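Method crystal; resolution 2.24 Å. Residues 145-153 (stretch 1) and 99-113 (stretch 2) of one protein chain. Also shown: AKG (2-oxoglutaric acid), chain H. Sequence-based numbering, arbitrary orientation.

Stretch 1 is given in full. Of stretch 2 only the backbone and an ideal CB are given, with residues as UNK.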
ATOM      1  N   SER A 145      -6.086  13.552   2.656  1.00 39.92           N
ATOM      2  CA  SER A 145      -5.379  14.557   1.940  1.00 39.24           C
ATOM      3  C   SER A 145      -4.019  14.025   1.493  1.00 36.33           C
ATOM      4  O   SER A 145      -3.769  13.908   0.300  1.00 36.21           O
ATOM      5  CB  SER A 145      -5.261  15.764   2.847  1.00 40.59           C
ATOM      6  OG  SER A 145      -4.567  16.803   2.208  1.00 43.70           O
ATOM      7  N   ALA A 146      -3.155  13.697   2.442  1.00 32.85           N
ATOM      8  CA  ALA A 146      -1.797  13.304   2.121  1.00 30.98           C
ATOM      9  C   ALA A 146      -1.557  11.838   2.366  1.00 29.24           C
ATOM     10  O   ALA A 146      -0.432  11.377   2.296  1.00 29.46           O
ATOM     11  CB  ALA A 146      -0.828  14.137   2.935  1.00 32.50           C
ATOM     12  N   THR A 147      -2.610  11.100   2.699  1.00 28.04           N
ATOM     13  CA  THR A 147      -2.487   9.679   2.939  1.00 27.00           C
ATOM     14  C   THR A 147      -1.764   8.987   1.769  1.00 26.68           C
ATOM     15  O   THR A 147      -2.103   9.204   0.589  1.00 26.72           O
ATOM     16  CB  THR A 147      -3.854   9.041   3.190  1.00 26.65           C
ATOM     17  OG1 THR A 147      -4.389   9.534   4.408  1.00 27.38           O
ATOM     18  CG2 THR A 147      -3.784   7.531   3.299  1.00 25.66           C
ATOM     19  N   LEU A 148      -0.837   8.101   2.119  1.00 25.75           N
ATOM     20  CA  LEU A 148      -0.046   7.344   1.151  1.00 25.34           C
ATOM     21  C   LEU A 148       0.366   5.973   1.682  1.00 24.74           C
ATOM     22  O   LEU A 148       0.280   5.693   2.881  1.00 23.20           O
ATOM     23  CB  LEU A 148       1.198   8.114   0.758  1.00 26.18           C
ATOM     24  CG  LEU A 148       2.406   8.113   1.674  1.00 27.11           C
ATOM     25  CD1 LEU A 148       3.562   8.827   1.009  1.00 28.19           C
ATOM     26  CD2 LEU A 148       2.094   8.822   2.945  1.00 28.53           C
ATOM     27  N   THR A 149       0.792   5.113   0.754  1.00 23.93           N
ATOM     28  CA  THR A 149       1.144   3.733   1.059  1.00 22.70           C
ATOM     29  C   THR A 149       2.595   3.477   0.690  1.00 23.48           C
ATOM     30  O   THR A 149       3.055   3.936  -0.361  1.00 23.11           O
ATOM     31  CB  THR A 149       0.295   2.755   0.257  1.00 22.43           C
ATOM     32  OG1 THR A 149      -1.091   2.839   0.632  1.00 22.53           O
ATOM     33  CG2 THR A 149       0.770   1.317   0.447  1.00 22.07           C
ATOM     34  N   ALA A 150       3.308   2.797   1.580  1.00 22.85           N
ATOM     35  CA  ALA A 150       4.633   2.290   1.310  1.00 22.79           C
ATOM     36  C   ALA A 150       4.517   0.813   0.953  1.00 22.62           C
ATOM     37  O   ALA A 150       4.082   0.024   1.766  1.00 23.56           O
ATOM     38  CB  ALA A 150       5.517   2.442   2.540  1.00 22.94           C
ATOM     39  N   TRP A 151       4.898   0.454  -0.264  1.00 22.49           N
ATOM     40  CA  TRP A 151       4.838  -0.929  -0.733  1.00 21.94           C
ATOM     41  C   TRP A 151       6.243  -1.446  -0.699  1.00 22.35           C
ATOM     42  O   TRP A 151       7.072  -1.069  -1.515  1.00 23.38           O
ATOM     43  CB  TRP A 151       4.264  -0.969  -2.133  1.00 21.35           C
ATOM     44  CG  TRP A 151       3.832  -2.315  -2.645  1.00 21.05           C
ATOM     45  CD1 TRP A 151       2.627  -2.914  -2.492  1.00 20.79           C
ATOM     46  CD2 TRP A 151       4.602  -3.178  -3.480  1.00 20.96           C
ATOM     47  NE1 TRP A 151       2.604  -4.116  -3.151  1.00 20.74           N
ATOM     48  CE2 TRP A 151       3.816  -4.296  -3.766  1.00 20.68           C
ATOM     49  CE3 TRP A 151       5.915  -3.119  -3.982  1.00 21.47           C
ATOM     50  CZ2 TRP A 151       4.262  -5.330  -4.577  1.00 20.87           C
ATOM     51  CZ3 TRP A 151       6.373  -4.180  -4.756  1.00 21.84           C
ATOM     52  CH2 TRP A 151       5.547  -5.267  -5.044  1.00 21.42           C
ATOM     53  N   ILE A 152       6.527  -2.218   0.334  1.00 22.71           N
ATOM     54  CA  ILE A 152       7.875  -2.621   0.658  1.00 23.43           C
ATOM     55  C   ILE A 152       8.119  -3.987   0.051  1.00 23.74           C
ATOM     56  O   ILE A 152       7.417  -4.934   0.369  1.00 24.46           O
ATOM     57  CB  ILE A 152       8.041  -2.702   2.194  1.00 23.58           C
ATOM     58  CG1 ILE A 152       7.691  -1.368   2.840  1.00 23.44           C
ATOM     59  CG2 ILE A 152       9.475  -3.066   2.564  1.00 24.46           C
ATOM     60  CD1 ILE A 152       7.300  -1.497   4.281  1.00 23.70           C
ATOM     61  N   ALA A 153       9.138  -4.117  -0.764  1.00 24.31           N
ATOM     62  CA  ALA A 153       9.451  -5.416  -1.368  1.00 24.93           C
ATOM     63  C   ALA A 153      10.297  -6.264  -0.446  1.00 25.63           C
ATOM     64  O   ALA A 153      11.352  -5.818  -0.006  1.00 25.98           O
ATOM     65  CB  ALA A 153      10.207  -5.218  -2.661  1.00 25.78           C
ATOM     66  N   UNK A  99      13.728   4.992   8.522  1.00 33.13           N
ATOM     67  CA  UNK A  99      13.916   5.437   7.172  1.00 33.46           C
ATOM     68  C   UNK A  99      12.623   5.354   6.371  1.00 31.68           C
ATOM     69  O   UNK A  99      12.241   6.308   5.684  1.00 33.02           O
ATOM     70  CB  UNK A  99      15.016   4.614   6.499  1.00 33.46           C
ATOM     71  N   UNK A 100      11.923   4.235   6.433  1.00 29.01           N
ATOM     72  CA  UNK A 100      10.699   4.098   5.660  1.00 27.41           C
ATOM     73  C   UNK A 100       9.686   5.173   6.069  1.00 26.86           C
ATOM     74  O   UNK A 100       9.074   5.793   5.214  1.00 26.43           O
ATOM     75  CB  UNK A 100      10.104   2.701   5.846  1.00 27.41           C
ATOM     76  N   UNK A 101       9.442   5.308   7.386  1.00 26.55           N
ATOM     77  CA  UNK A 101       8.391   6.186   7.876  1.00 25.92           C
ATOM     78  C   UNK A 101       8.859   7.621   7.766  1.00 26.61           C
ATOM     79  O   UNK A 101       8.075   8.513   7.486  1.00 26.35           O
ATOM     80  CB  UNK A 101       8.011   5.846   9.318  1.00 25.92           C
ATOM     81  N   UNK A 102      10.141   7.854   7.963  1.00 27.64           N
ATOM     82  CA  UNK A 102      10.682   9.209   7.782  1.00 29.35           C
ATOM     83  C   UNK A 102      10.618   9.704   6.321  1.00 29.63           C
ATOM     84  O   UNK A 102      10.376  10.884   6.056  1.00 29.96           O
ATOM     85  CB  UNK A 102      12.133   9.244   8.265  1.00 29.35           C
ATOM     86  N   UNK A 103      10.845   8.793   5.378  1.00 28.80           N
ATOM     87  CA  UNK A 103      10.708   9.119   3.963  1.00 28.56           C
ATOM     88  C   UNK A 103       9.251   9.410   3.653  1.00 28.02           C
ATOM     89  O   UNK A 103       8.953  10.359   2.967  1.00 27.82           O
ATOM     90  CB  UNK A 103      11.231   7.982   3.083  1.00 28.56           C
ATOM     91  N   UNK A 104       8.354   8.593   4.187  1.00 28.29           N
ATOM     92  CA  UNK A 104       6.904   8.803   3.987  1.00 28.75           C
ATOM     93  C   UNK A 104       6.467  10.181   4.435  1.00 29.83           C
ATOM     94  O   UNK A 104       5.742  10.871   3.740  1.00 29.42           O
ATOM     95  CB  UNK A 104       6.099   7.745   4.744  1.00 28.75           C
ATOM     96  N   UNK A 105       7.006  10.593   5.564  1.00 30.68           N
ATOM     97  CA  UNK A 105       6.736  11.903   6.102  1.00 32.76           C
ATOM     98  C   UNK A 105       7.212  13.031   5.179  1.00 33.01           C
ATOM     99  O   UNK A 105       6.523  14.041   4.987  1.00 33.70           O
ATOM    100  CB  UNK A 105       7.397  12.036   7.475  1.00 32.76           C
ATOM    101  N   UNK A 106       8.401  12.887   4.633  1.00 32.99           N
ATOM    102  CA  UNK A 106       8.938  13.905   3.721  1.00 33.34           C
ATOM    103  C   UNK A 106       8.139  13.962   2.424  1.00 31.89           C
ATOM    104  O   UNK A 106       7.872  15.022   1.894  1.00 31.93           O
ATOM    105  CB  UNK A 106      10.410  13.623   3.413  1.00 33.34           C
ATOM    106  N   UNK A 107       7.736  12.809   1.931  1.00 30.79           N
ATOM    107  CA  UNK A 107       6.972  12.746   0.712  1.00 30.24           C
ATOM    108  C   UNK A 107       5.595  13.382   0.918  1.00 30.19           C
ATOM    109  O   UNK A 107       5.140  14.180   0.075  1.00 29.98           O
ATOM    110  CB  UNK A 107       6.838  11.296   0.242  1.00 30.24           C
ATOM    111  N   UNK A 108       4.953  13.064   2.048  1.00 28.81           N
ATOM    112  CA  UNK A 108       3.599  13.527   2.316  1.00 28.48           C
ATOM    113  C   UNK A 108       3.531  14.991   2.584  1.00 29.25           C
ATOM    114  O   UNK A 108       2.565  15.651   2.254  1.00 30.76           O
ATOM    115  CB  UNK A 108       3.001  12.770   3.504  1.00 28.48           C
ATOM    116  N   UNK A 109       4.544  15.506   3.235  1.00 30.46           N
ATOM    117  CA  UNK A 109       4.595  16.937   3.594  1.00 32.34           C
ATOM    118  C   UNK A 109       3.638  17.317   4.702  1.00 33.11           C
ATOM    119  O   UNK A 109       3.389  18.495   4.928  1.00 34.09           O
ATOM    120  CB  UNK A 109       4.291  17.795   2.364  1.00 32.34           C
ATOM    121  N   UNK A 110       3.157  16.324   5.439  1.00 32.81           N
ATOM    122  CA  UNK A 110       2.197  16.568   6.527  1.00 34.00           C
ATOM    123  C   UNK A 110       2.277  15.440   7.565  1.00 33.67           C
ATOM    124  O   UNK A 110       2.767  14.371   7.260  1.00 31.96           O
ATOM    125  CB  UNK A 110       0.775  16.683   5.975  1.00 34.00           C
ATOM    126  N   UNK A 111       1.802  15.688   8.807  1.00 34.43           N
ATOM    127  CA  UNK A 111       1.916  14.666   9.842  1.00 33.58           C
ATOM    128  C   UNK A 111       1.104  13.410   9.508  1.00 31.47           C
ATOM    129  O   UNK A 111       0.013  13.506   8.950  1.00 30.87           O
ATOM    130  CB  UNK A 111       1.460  15.236  11.187  1.00 33.58           C
ATOM    131  N   UNK A 112       1.666  12.262   9.858  1.00 29.70           N
ATOM    132  CA  UNK A 112       1.076  10.988   9.557  1.00 28.19           C
ATOM    133  C   UNK A 112       0.928  10.100  10.772  1.00 27.60           C
ATOM    134  O   UNK A 112       1.627  10.267  11.774  1.00 27.77           O
ATOM    135  CB  UNK A 112       1.911  10.273   8.493  1.00 28.19           C
ATOM    136  N   UNK A 113       0.019   9.138  10.638  1.00 26.21           N
ATOM    137  CA  UNK A 113      -0.091   8.022  11.567  1.00 25.95           C
ATOM    138  C   UNK A 113      -0.093   6.741  10.763  1.00 25.11           C
ATOM    139  O   UNK A 113      -0.505   6.726   9.625  1.00 23.84           O
ATOM    140  CB  UNK A 113      -1.347   8.131  12.434  1.00 25.95           C
TER
HETATM  141  C1  AKG H 301      -1.531  -1.457  -2.453  1.00 13.40           C
HETATM  142  O1  AKG H 301      -0.453  -1.552  -1.814  1.00 14.55           O
HETATM  143  O2  AKG H 301      -2.370  -0.521  -2.361  1.00 14.12           O
HETATM  144  C2  AKG H 301      -1.914  -2.517  -3.383  1.00 13.68           C
HETATM  145  O5  AKG H 301      -2.975  -2.317  -3.955  1.00 16.29           O
HETATM  146  C3  AKG H 301      -1.046  -3.731  -3.589  1.00 13.19           C
HETATM  147  C4  AKG H 301      -1.646  -4.869  -4.421  1.00 12.89           C
HETATM  148  C5  AKG H 301      -0.617  -6.002  -4.600  1.00 13.44           C
HETATM  149  O3  AKG H 301       0.347  -6.165  -3.784  1.00 13.85           O
HETATM  150  O4  AKG H 301      -0.722  -6.780  -5.551  1.00 12.22           O

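Strand 148-153 runs across helix 99-108 at 144°, closer to antiparallel than parallel, with the axes 9.7 Å apart at closest approach. Leu148, Ala150 and Ile152 point toward the helix, and Ala146 in the preceding loop does the same. These four present carbon surface and no charge, so the positions that meet them should be filled mainly by apolar groups.

Position 99 lies beyond the reach of the strand, which sets no preference there; it is Glu99. At position 100 the CA-to-CB bond points toward the strand, and the ideal CB lies 5.3 Å from CD1 of Ile152. That gap calls for an apolar side chain of moderate length, and isoleucine, leucine, valine or methionine could serve. The residue is Ile100. Its CG2 meets CB of Ala150 at 4.1 Å, while its CD1 reaches CD1 of Ile152 at 3.8 Å.

Position 101 points away, and 102 and 103 are out of reach; stretch 1 constrains none of them. They are Ser101, Gly102 and Ile103.

Position 104 again points toward the strand, but here the ideal CB is already 4.5 Å from CD2 of Leu148, and CA is only 7.4 Å from CA of Ala150. A small residue such as alanine, glycine or serine fits most readily. Ala104 is found, and its backbone O contributes as well, lying 4.0 Å from CD1 of Leu148 while accepting the helical hydrogen bond from N of position 108.

Position 105 points away and 106 is out of reach, leaving room for long or polar side chains; they are Leu105 and Arg106. Position 107 points sideways, with its ideal CB 4.2 Å from CD1 of Leu148. An apolar residue would suit this flank, and a larger one could extend past the leucine. In Leu107, CB makes the closest contact with that methyl group, at 4.2 Å.

Position 108 points toward stretch 1 where the backbones come close: its CA is 5.4 Å from CA of Ala146. The ideal CB lies 3.9 Å from O of Ala146 and 4.1 Å from CD2 of Leu148, favouring a small side chain. Ala108 packs its CB 4.1 Å from CB of Ala146, which also sits 3.8 Å from O of Ala108.

At 109 the backbone leaves the helix with a phi of 72°, a value that by itself favours glycine, although asparagine can also adopt it. The residue is Gly109. Position 110 points toward Ala146, whose CB is 4.3 Å from the ideal CB; a small apolar group suffices, and Ala110 provides it.

Position 111 points away, and its phi of -64° would admit proline among many others; it is Pro111. At 112 the bond points sideways and CB has no close partner, so only a longer apolar chain could profit from Leu148. Leu112 does so, bringing CD1 to 4.0 Å from CD2 of Leu148. Position 113 is out of reach and holds Arg113.

Stretch 2 99-113: EISGIALRLAGAPLR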
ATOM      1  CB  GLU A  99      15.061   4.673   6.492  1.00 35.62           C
ATOM      2  CG  GLU A  99      16.361   4.611   7.311  1.00 37.68           C
ATOM      3  CD  GLU A  99      16.852   5.952   7.852  1.00 39.88           C
ATOM      4  OE1 GLU A  99      16.334   7.050   7.484  1.00 42.45           O
ATOM      5  OE2 GLU A  99      17.801   5.918   8.653  1.00 42.47           O
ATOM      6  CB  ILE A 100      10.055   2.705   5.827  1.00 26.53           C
ATOM      7  CG1 ILE A 100      10.984   1.607   5.307  1.00 26.87           C
ATOM      8  CG2 ILE A 100       8.720   2.655   5.101  1.00 25.43           C
ATOM      9  CD1 ILE A 100      10.481   0.200   5.608  1.00 27.06           C
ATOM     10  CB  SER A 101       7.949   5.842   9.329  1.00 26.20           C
ATOM     11  OG  SER A 101       8.982   6.049  10.253  1.00 27.01           O
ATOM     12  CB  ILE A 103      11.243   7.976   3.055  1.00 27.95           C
ATOM     13  CG1 ILE A 103      12.774   7.948   3.121  1.00 28.56           C
ATOM     14  CG2 ILE A 103      10.792   8.168   1.609  1.00 27.35           C
ATOM     15  CD1 ILE A 103      13.368   6.655   2.616  1.00 28.58           C
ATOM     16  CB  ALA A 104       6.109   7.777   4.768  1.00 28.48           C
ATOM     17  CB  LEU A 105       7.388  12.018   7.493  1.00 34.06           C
ATOM     18  CG  LEU A 105       6.906  13.085   8.441  1.00 36.30           C
ATOM     19  CD1 LEU A 105       5.402  12.962   8.677  1.00 36.74           C
ATOM     20  CD2 LEU A 105       7.645  12.959   9.774  1.00 37.21           C
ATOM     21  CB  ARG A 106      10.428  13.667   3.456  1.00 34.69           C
ATOM     22  CG  ARG A 106      11.291  14.088   4.637  1.00 36.93           C
ATOM     23  CD  ARG A 106      12.771  14.293   4.336  1.00 39.00           C
ATOM     24  NE  ARG A 106      12.985  15.135   3.157  1.00 42.03           N
ATOM     25  CZ  ARG A 106      14.132  15.241   2.477  1.00 44.32           C
ATOM     26  NH1 ARG A 106      15.211  14.553   2.836  1.00 44.46           N
ATOM     27  NH2 ARG A 106      14.194  16.056   1.420  1.00 46.90           N
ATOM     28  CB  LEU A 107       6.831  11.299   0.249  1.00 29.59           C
ATOM     29  CG  LEU A 107       8.125  10.607  -0.216  1.00 30.01           C
ATOM     30  CD1 LEU A 107       7.852   9.169  -0.593  1.00 29.20           C
ATOM     31  CD2 LEU A 107       8.762  11.292  -1.427  1.00 30.63           C
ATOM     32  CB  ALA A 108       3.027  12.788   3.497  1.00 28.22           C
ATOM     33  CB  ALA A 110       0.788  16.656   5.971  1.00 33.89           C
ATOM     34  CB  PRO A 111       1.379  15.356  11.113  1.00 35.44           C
ATOM     35  CG  PRO A 111       1.420  16.823  10.806  1.00 37.17           C
ATOM     36  CD  PRO A 111       1.148  16.902   9.314  1.00 36.49           C
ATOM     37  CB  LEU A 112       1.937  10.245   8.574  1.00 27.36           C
ATOM     38  CG  LEU A 112       2.208  10.907   7.223  1.00 27.57           C
ATOM     39  CD1 LEU A 112       3.302  10.142   6.511  1.00 26.75           C
ATOM     40  CD2 LEU A 112       0.962  10.979   6.355  1.00 27.46           C
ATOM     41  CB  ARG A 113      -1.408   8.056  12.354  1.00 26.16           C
ATOM     42  CG  ARG A 113      -1.519   9.085  13.458  1.00 27.08           C
ATOM     43  CD  ARG A 113      -2.933   9.111  14.011  1.00 27.33           C
ATOM     44  NE  ARG A 113      -3.067  10.160  15.007  1.00 28.57           N
ATOM     45  CZ  ARG A 113      -2.651  10.059  16.272  1.00 29.74           C
ATOM     46  NH1 ARG A 113      -2.033   8.946  16.710  1.00 29.12           N
ATOM     47  NH2 ARG A 113      -2.824  11.082  17.108  1.00 30.91           N
TER
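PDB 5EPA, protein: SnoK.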